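Local coordinates for protein monosaccharide-transporting ATPase (Actinobacillus succinogenes, PDB 5DTE) that probably serves as the periplasmic sugar-binding component of an ABC transporter, and holds beta-D-allopyranose in its ligand pocket, at residues Gln72-Gly75 against Leu76-Met80; Ile280-Ala283 against Leu284-Ile287; Ile256-Lys260 against Gln261-Gln265. All coordinates share one frame; numbering follows the deposited sequence.

Contact 1 (Gln72-Gly75 against Leu76-Met80); sequences QLVG and LVENM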
loop_
_atom_site.group_PDB
_atom_site.type_symbol
_atom_site.label_atom_id
_atom_site.label_comp_id
_atom_site.label_asym_id
_atom_site.label_seq_id
_atom_site.Cartn_x
_atom_site.Cartn_y
_atom_site.Cartn_z
ATOM N N GLN A 72 -11.135 14.456 8.438
ATOM C CA GLN A 72 -10.008 15.129 9.073
ATOM C C GLN A 72 -8.836 15.338 8.118
ATOM O O GLN A 72 -8.133 16.351 8.202
ATOM C CB GLN A 72 -9.553 14.330 10.290
ATOM C CG GLN A 72 -8.248 14.790 10.891
ATOM C CD GLN A 72 -7.805 13.866 11.985
ATOM O OE1 GLN A 72 -6.698 13.992 12.517
ATOM N NE2 GLN A 72 -8.669 12.911 12.328
ATOM N N LEU A 73 -8.633 14.384 7.208
ATOM C CA LEU A 73 -7.550 14.480 6.235
ATOM C C LEU A 73 -7.818 15.564 5.197
ATOM O O LEU A 73 -6.915 16.330 4.839
ATOM C CB LEU A 73 -7.320 13.146 5.539
ATOM C CG LEU A 73 -6.027 13.147 4.707
ATOM C CD1 LEU A 73 -4.877 13.869 5.437
ATOM C CD2 LEU A 73 -5.612 11.734 4.320
ATOM N N VAL A 74 -9.053 15.604 4.704
ATOM C CA VAL A 74 -9.520 16.691 3.861
ATOM C C VAL A 74 -9.343 17.987 4.623
ATOM O O VAL A 74 -8.901 18.989 4.077
ATOM C CB VAL A 74 -10.996 16.539 3.485
ATOM C CG1 VAL A 74 -11.443 17.725 2.649
ATOM C CG2 VAL A 74 -11.248 15.219 2.766
ATOM N N GLY A 75 -9.696 17.950 5.900
ATOM C CA GLY A 75 -9.448 19.070 6.780
ATOM C C GLY A 75 -8.038 19.564 6.582
ATOM O O GLY A 75 -7.820 20.732 6.343
ATOM N N LEU A 76 -7.086 18.644 6.628
ATOM C CA LEU A 76 -5.669 18.966 6.500
ATOM C C LEU A 76 -5.273 19.536 5.135
ATOM O O LEU A 76 -4.453 20.460 5.058
ATOM C CB LEU A 76 -4.837 17.717 6.784
ATOM C CG LEU A 76 -5.025 17.157 8.182
ATOM C CD1 LEU A 76 -4.238 15.862 8.322
ATOM C CD2 LEU A 76 -4.609 18.197 9.214
ATOM N N VAL A 77 -5.824 18.972 4.061
ATOM C CA VAL A 77 -5.480 19.444 2.730
ATOM C C VAL A 77 -5.865 20.901 2.580
ATOM O O VAL A 77 -5.045 21.733 2.193
ATOM C CB VAL A 77 -6.160 18.641 1.633
ATOM C CG1 VAL A 77 -5.957 19.336 0.291
ATOM C CG2 VAL A 77 -5.607 17.248 1.590
ATOM N N GLU A 78 -7.116 21.198 2.911
ATOM C CA GLU A 78 -7.655 22.546 2.794
ATOM C C GLU A 78 -6.894 23.570 3.647
ATOM O O GLU A 78 -6.752 24.733 3.251
ATOM C CB GLU A 78 -9.133 22.532 3.160
ATOM C CG GLU A 78 -9.869 21.469 2.390
ATOM C CD GLU A 78 -11.349 21.435 2.675
ATOM O OE1 GLU A 78 -11.763 21.715 3.829
ATOM O OE2 GLU A 78 -12.096 21.122 1.721
ATOM N N ASN A 79 -6.406 23.141 4.807
ATOM C CA ASN A 79 -5.569 24.001 5.628
ATOM C C ASN A 79 -4.375 24.467 4.814
ATOM O O ASN A 79 -4.091 25.654 4.738
ATOM C CB ASN A 79 -5.098 23.282 6.896
ATOM C CG ASN A 79 -6.251 22.878 7.810
ATOM O OD1 ASN A 79 -7.394 23.298 7.616
ATOM N ND2 ASN A 79 -5.951 22.058 8.818
ATOM N N MET A 80 -3.698 23.517 4.184
ATOM C CA MET A 80 -2.511 23.797 3.383
ATOM C C MET A 80 -2.819 24.718 2.190
ATOM O O MET A 80 -2.029 25.600 1.861
ATOM C CB MET A 80 -1.893 22.476 2.914
ATOM C CG MET A 80 -1.510 21.515 4.054
ATOM S SD MET A 80 -0.298 22.269 5.192
ATOM C CE MET A 80 -1.333 22.686 6.622
#

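Contact 2 (Ile280-Ala283 against Leu284-Ile287); sequences IEHA and LKQI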
loop_
_atom_site.group_PDB
_atom_site.type_symbol
_atom_site.label_atom_id
_atom_site.label_comp_id
_atom_site.label_asym_id
_atom_site.label_seq_id
_atom_site.Cartn_x
_atom_site.Cartn_y
_atom_site.Cartn_z
ATOM N N ILE A 280 7.519 14.104 -4.905
ATOM C CA ILE A 280 8.210 15.376 -4.685
ATOM C C ILE A 280 8.854 15.899 -5.968
ATOM O O ILE A 280 8.946 17.113 -6.173
ATOM C CB ILE A 280 9.299 15.233 -3.603
ATOM C CG1 ILE A 280 8.675 14.778 -2.285
ATOM C CG2 ILE A 280 10.093 16.532 -3.434
ATOM C CD1 ILE A 280 9.656 14.088 -1.359
ATOM N N GLU A 281 9.300 14.980 -6.826
ATOM C CA GLU A 281 9.896 15.361 -8.101
ATOM C C GLU A 281 8.802 15.905 -9.034
ATOM O O GLU A 281 9.045 16.804 -9.852
ATOM C CB GLU A 281 10.628 14.174 -8.738
ATOM C CG GLU A 281 12.161 14.161 -8.526
ATOM C CD GLU A 281 12.934 14.965 -9.589
ATOM O OE1 GLU A 281 12.308 15.412 -10.584
ATOM O OE2 GLU A 281 14.169 15.138 -9.434
ATOM N N HIS A 282 7.592 15.369 -8.866
ATOM C CA HIS A 282 6.452 15.703 -9.708
ATOM C C HIS A 282 5.811 17.011 -9.294
ATOM O O HIS A 282 5.307 17.756 -10.131
ATOM C CB HIS A 282 5.409 14.584 -9.664
ATOM C CG HIS A 282 5.623 13.519 -10.691
ATOM N ND1 HIS A 282 4.637 12.607 -11.038
ATOM C CD2 HIS A 282 6.695 13.209 -11.455
ATOM C CE1 HIS A 282 5.098 11.798 -11.966
ATOM N NE2 HIS A 282 6.350 12.136 -12.240
ATOM N N ALA A 283 5.813 17.280 -7.996
ATOM C CA ALA A 283 5.330 18.561 -7.492
ATOM C C ALA A 283 6.184 19.693 -8.060
ATOM O O ALA A 283 5.658 20.664 -8.601
ATOM C CB ALA A 283 5.349 18.580 -5.956
ATOM N N LEU A 284 7.505 19.528 -7.949
ATOM C CA LEU A 284 8.496 20.512 -8.375
ATOM C C LEU A 284 8.373 20.868 -9.839
ATOM O O LEU A 284 8.554 22.031 -10.214
ATOM C CB LEU A 284 9.913 19.998 -8.103
ATOM C CG LEU A 284 10.268 19.899 -6.622
ATOM C CD1 LEU A 284 11.605 19.214 -6.432
ATOM C CD2 LEU A 284 10.260 21.274 -5.984
ATOM N N LYS A 285 8.087 19.860 -10.663
ATOM C CA LYS A 285 7.908 20.081 -12.092
ATOM C C LYS A 285 6.689 20.954 -12.294
ATOM O O LYS A 285 6.752 21.959 -12.987
ATOM C CB LYS A 285 7.761 18.765 -12.854
ATOM C CG LYS A 285 9.087 18.094 -13.254
ATOM C CD LYS A 285 8.834 16.847 -14.132
ATOM C CE LYS A 285 10.039 15.906 -14.205
ATOM N NZ LYS A 285 9.555 14.481 -14.212
ATOM N N GLN A 286 5.594 20.584 -11.647
ATOM C CA GLN A 286 4.367 21.357 -11.724
ATOM C C GLN A 286 4.473 22.753 -11.085
ATOM O O GLN A 286 3.681 23.635 -11.402
ATOM C CB GLN A 286 3.227 20.577 -11.085
ATOM C CG GLN A 286 2.452 19.717 -12.074
ATOM C CD GLN A 286 1.016 19.498 -11.660
ATOM O OE1 GLN A 286 0.698 19.366 -10.470
ATOM N NE2 GLN A 286 0.130 19.477 -12.644
ATOM N N ILE A 287 5.434 22.968 -10.190
ATOM C CA ILE A 287 5.703 24.329 -9.724
ATOM C C ILE A 287 6.416 25.101 -10.830
ATOM O O ILE A 287 6.279 26.319 -10.955
ATOM C CB ILE A 287 6.557 24.366 -8.434
ATOM C CG1 ILE A 287 5.765 23.827 -7.243
ATOM C CG2 ILE A 287 7.045 25.792 -8.132
ATOM C CD1 ILE A 287 6.552 23.856 -5.957
#

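Contact 3 (Ile256-Lys260 against Gln261-Gln265); sequences IEYVK and QGKMQ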
loop_
_atom_site.group_PDB
_atom_site.type_symbol
_atom_site.label_atom_id
_atom_site.label_comp_id
_atom_site.label_asym_id
_atom_site.label_seq_id
_atom_site.Cartn_x
_atom_site.Cartn_y
_atom_site.Cartn_z
ATOM N N ILE A 256 10.860 -8.309 5.267
ATOM C CA ILE A 256 12.064 -8.689 4.541
ATOM C C ILE A 256 12.928 -9.662 5.351
ATOM O O ILE A 256 13.425 -10.649 4.815
ATOM C CB ILE A 256 12.885 -7.447 4.181
ATOM C CG1 ILE A 256 12.115 -6.562 3.194
ATOM C CG2 ILE A 256 14.268 -7.834 3.662
ATOM C CD1 ILE A 256 11.699 -7.249 1.953
ATOM N N GLU A 257 13.097 -9.379 6.642
ATOM C CA GLU A 257 13.885 -10.236 7.516
ATOM C C GLU A 257 13.261 -11.639 7.594
ATOM O O GLU A 257 13.949 -12.650 7.414
ATOM C CB GLU A 257 13.995 -9.604 8.906
ATOM C CG GLU A 257 14.811 -10.397 9.900
ATOM C CD GLU A 257 14.778 -9.768 11.283
ATOM O OE1 GLU A 257 14.228 -8.648 11.404
ATOM O OE2 GLU A 257 15.291 -10.390 12.245
ATOM N N TYR A 258 11.949 -11.683 7.841
ATOM C CA TYR A 258 11.195 -12.934 7.848
ATOM C C TYR A 258 11.392 -13.714 6.547
ATOM O O TYR A 258 11.540 -14.930 6.554
ATOM C CB TYR A 258 9.708 -12.670 8.066
ATOM C CG TYR A 258 9.247 -12.623 9.512
ATOM C CD1 TYR A 258 10.157 -12.536 10.562
ATOM C CD2 TYR A 258 7.884 -12.700 9.825
ATOM C CE1 TYR A 258 9.718 -12.501 11.880
ATOM C CE2 TYR A 258 7.441 -12.659 11.128
ATOM C CZ TYR A 258 8.360 -12.561 12.152
ATOM O OH TYR A 258 7.917 -12.531 13.450
ATOM N N VAL A 259 11.390 -13.007 5.428
ATOM C CA VAL A 259 11.643 -13.640 4.142
ATOM C C VAL A 259 13.025 -14.274 4.117
ATOM O O VAL A 259 13.186 -15.389 3.621
ATOM C CB VAL A 259 11.515 -12.639 2.991
ATOM C CG1 VAL A 259 12.075 -13.222 1.724
ATOM C CG2 VAL A 259 10.056 -12.226 2.822
ATOM N N LYS A 260 14.012 -13.570 4.669
ATOM C CA LYS A 260 15.363 -14.114 4.780
ATOM C C LYS A 260 15.379 -15.397 5.600
ATOM O O LYS A 260 15.958 -16.396 5.183
ATOM C CB LYS A 260 16.315 -13.105 5.413
ATOM C CG LYS A 260 17.167 -12.341 4.433
ATOM C CD LYS A 260 17.763 -11.139 5.104
ATOM C CE LYS A 260 17.849 -9.991 4.148
ATOM N NZ LYS A 260 18.304 -8.755 4.855
ATOM N N GLN A 261 14.737 -15.363 6.764
ATOM C CA GLN A 261 14.751 -16.499 7.679
ATOM C C GLN A 261 13.903 -17.677 7.177
ATOM O O GLN A 261 14.042 -18.807 7.662
ATOM C CB GLN A 261 14.265 -16.076 9.064
ATOM C CG GLN A 261 14.877 -14.791 9.607
ATOM C CD GLN A 261 14.191 -14.334 10.897
ATOM O OE1 GLN A 261 14.082 -13.135 11.170
ATOM N NE2 GLN A 261 13.729 -15.299 11.696
ATOM N N GLY A 262 13.034 -17.414 6.205
ATOM C CA GLY A 262 12.134 -18.431 5.685
ATOM C C GLY A 262 10.755 -18.404 6.332
ATOM O O GLY A 262 9.857 -19.141 5.919
ATOM N N LYS A 263 10.580 -17.560 7.349
ATOM C CA LYS A 263 9.295 -17.428 8.036
ATOM C C LYS A 263 8.194 -16.968 7.061
ATOM O O LYS A 263 7.006 -17.266 7.257
ATOM C CB LYS A 263 9.405 -16.449 9.206
ATOM C CG LYS A 263 10.307 -16.889 10.361
ATOM C CD LYS A 263 10.048 -16.049 11.632
ATOM C CE LYS A 263 10.937 -16.455 12.808
ATOM N NZ LYS A 263 10.778 -17.880 13.255
ATOM N N MET A 264 8.602 -16.241 6.018
ATOM C CA MET A 264 7.711 -15.825 4.933
ATOM C C MET A 264 8.177 -16.305 3.562
ATOM O O MET A 264 9.364 -16.517 3.332
ATOM C CB MET A 264 7.577 -14.308 4.889
ATOM C CG MET A 264 6.650 -13.716 5.927
ATOM S SD MET A 264 6.122 -12.128 5.288
ATOM C CE MET A 264 6.046 -11.214 6.808
ATOM N N GLN A 265 7.228 -16.462 2.647
ATOM C CA GLN A 265 7.539 -16.866 1.290
ATOM C C GLN A 265 7.994 -15.673 0.472
ATOM O O GLN A 265 9.069 -15.686 -0.126
ATOM C CB GLN A 265 6.334 -17.508 0.630
ATOM C CG GLN A 265 6.488 -17.622 -0.870
ATOM C CD GLN A 265 7.625 -18.541 -1.257
ATOM O OE1 GLN A 265 7.930 -19.511 -0.548
ATOM N NE2 GLN A 265 8.261 -18.246 -2.387
#

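Contact 1 (Gln72-Gly75 against Leu76-Met80)
The carboxylate of E78 lies with one face over the V74 methyl CG1, which sits 3.7 Å from CD and almost straight above the plane of the group. The flat amide of N79 is placed likewise over its own turn: the carbonyl oxygen O of G75 approaches one face, and neither end of the amide bonds to it. With CG anti to the carbonyl carbon (chi1 -51°), the extended E78 chain runs back alongside the preceding turn, toward V74. These polar residues suit the outer side of helix 70-82, which packs against the six-stranded parallel sheet of the lobe, as in the alpha/beta periplasmic binding proteins of this family. Sheetward, branched aliphatic side chains take over. L73 CD1 meets L76 CD1 at 3.6 Å, the two side chains crossing at about a right angle; L73 and V77 both reach L32, and L76 lies on Q62. Backbone bonds bind the turns, the straightest running from E78 N to V74 O (3.1 Å, 177° at the hydrogen). Q72 turns its amide out of the helix, where OE1 accepts a hydrogen bond from E65 N.

Contact 2 (Ile280-Ala283 against Leu284-Ile287)
I280, E281, H282 and A283 each offer a carbonyl oxygen to the amide four residues on, weakly from L284 N to I280 O and K285 N to E281 O (both 3.3 Å), more firmly from Q286 N to H282 O (3.2 Å) and I287 N to A283 O (2.8 Å). Over these turns the side chains divide by character. L284 lays its branch back along the preceding turn, because CG stands anti to the carbonyl carbon (chi1 -69°); its CD1 comes 4.3 Å from I280 CG2, a loose apolar contact. I287 repeats that torsion and brings CG1 to 3.4 Å from A283 O. From the partly exposed side, K285 reaches back to where the buried H282 ring lies; its chain is extended until it bends at its last torsion, which leaves NZ 4.2 Å from CD2 of that ring, approaching obliquely. The same ammonium lies 4.6 Å from E281 OE1, too far for a salt bridge, though the opposite charges probably attract. E281 OE2 instead makes a long, weak ion pair with K55 NZ. Such flexible charged chains suit the partly exposed side, whereas the buried positions take compact or flat residues: I280 packs on I89, the small A283 lets the helix come close to A87, and H282 lies on V134. Q286, touching N132 and P111, lies at the margin. This is an amphipathic helix laid against the parallel sheet of an alpha/beta lobe, here meeting strands 87-90 and 132-135 just before helix 272-287 ends.

Contact 3 (Ile256-Lys260 against Gln261-Gln265)
Aromatic and aliphatic contacts centre on Y258. The K263 methylene CD stands over one face of its ring, 3.8 Å from the centroid and 19° off the normal, a CH-pi contact displaced toward the rim. K263 reaches it because CG is anti to the carbonyl carbon (chi1 -66°), so the chain runs over the ring before bending at its end. A lysine suits this place: its methylenes cover the tyrosine while NZ goes on to a salt bridge with E236. The M264 methyl CE approaches the ring obliquely, 3.8 Å from CD2, and M264 CB lies 3.8 Å from V259 CG2, with the two side chains crossing at about a right angle. Long and pliable, M264 can fill this buried place while also lying against A228, I229 and V232 of helix 225-237. The hydrogen bonds belong to the C-terminal end of helix 253-261, where the chain turns away at a glycine. G262, the first residue to leave helical angles, has a phi of 96°, a region that suits a residue without a side chain, since a CB would be jammed against the preceding carbonyl oxygen. Q261 N bonds to E257 O (2.9 Å); the next i to i+4 bond, G262 N to Y258 O at 2.9 Å, is already weak, and Y258 O also takes M264 N at 3.3 Å, the donor standing well above the carbonyl plane. G262 N also bonds weakly to V259 O. Polar groups of side chain and backbone tie the turn to its surroundings. K260 NZ forms a salt bridge with the terminal carboxylate of Y311, K260 O accepts a bond from K305 NZ, and Q265 NE2 donates to N148 OD1, while the backbone of Q265 bonds to that of V246.

From the N terminus the chain reaches contact 1 first, then contact 3, then contact 2. Each joins adjoining segments and closes only a helical turn or a helix end, so the three stand in series and none nests in or crosses another. Contacts 1 and 2 belong to helices packed on the same six-stranded sheet, their centres about 20 Å apart; both helices touch strand 87-90, although some two hundred residues separate them. Contact 3 lies across the chain's centre from contact 1, their centres about 39 Å apart, by the four-stranded sheet. After it the chain passes through strand 267-269 and returns to the first sheet with helix 272-287.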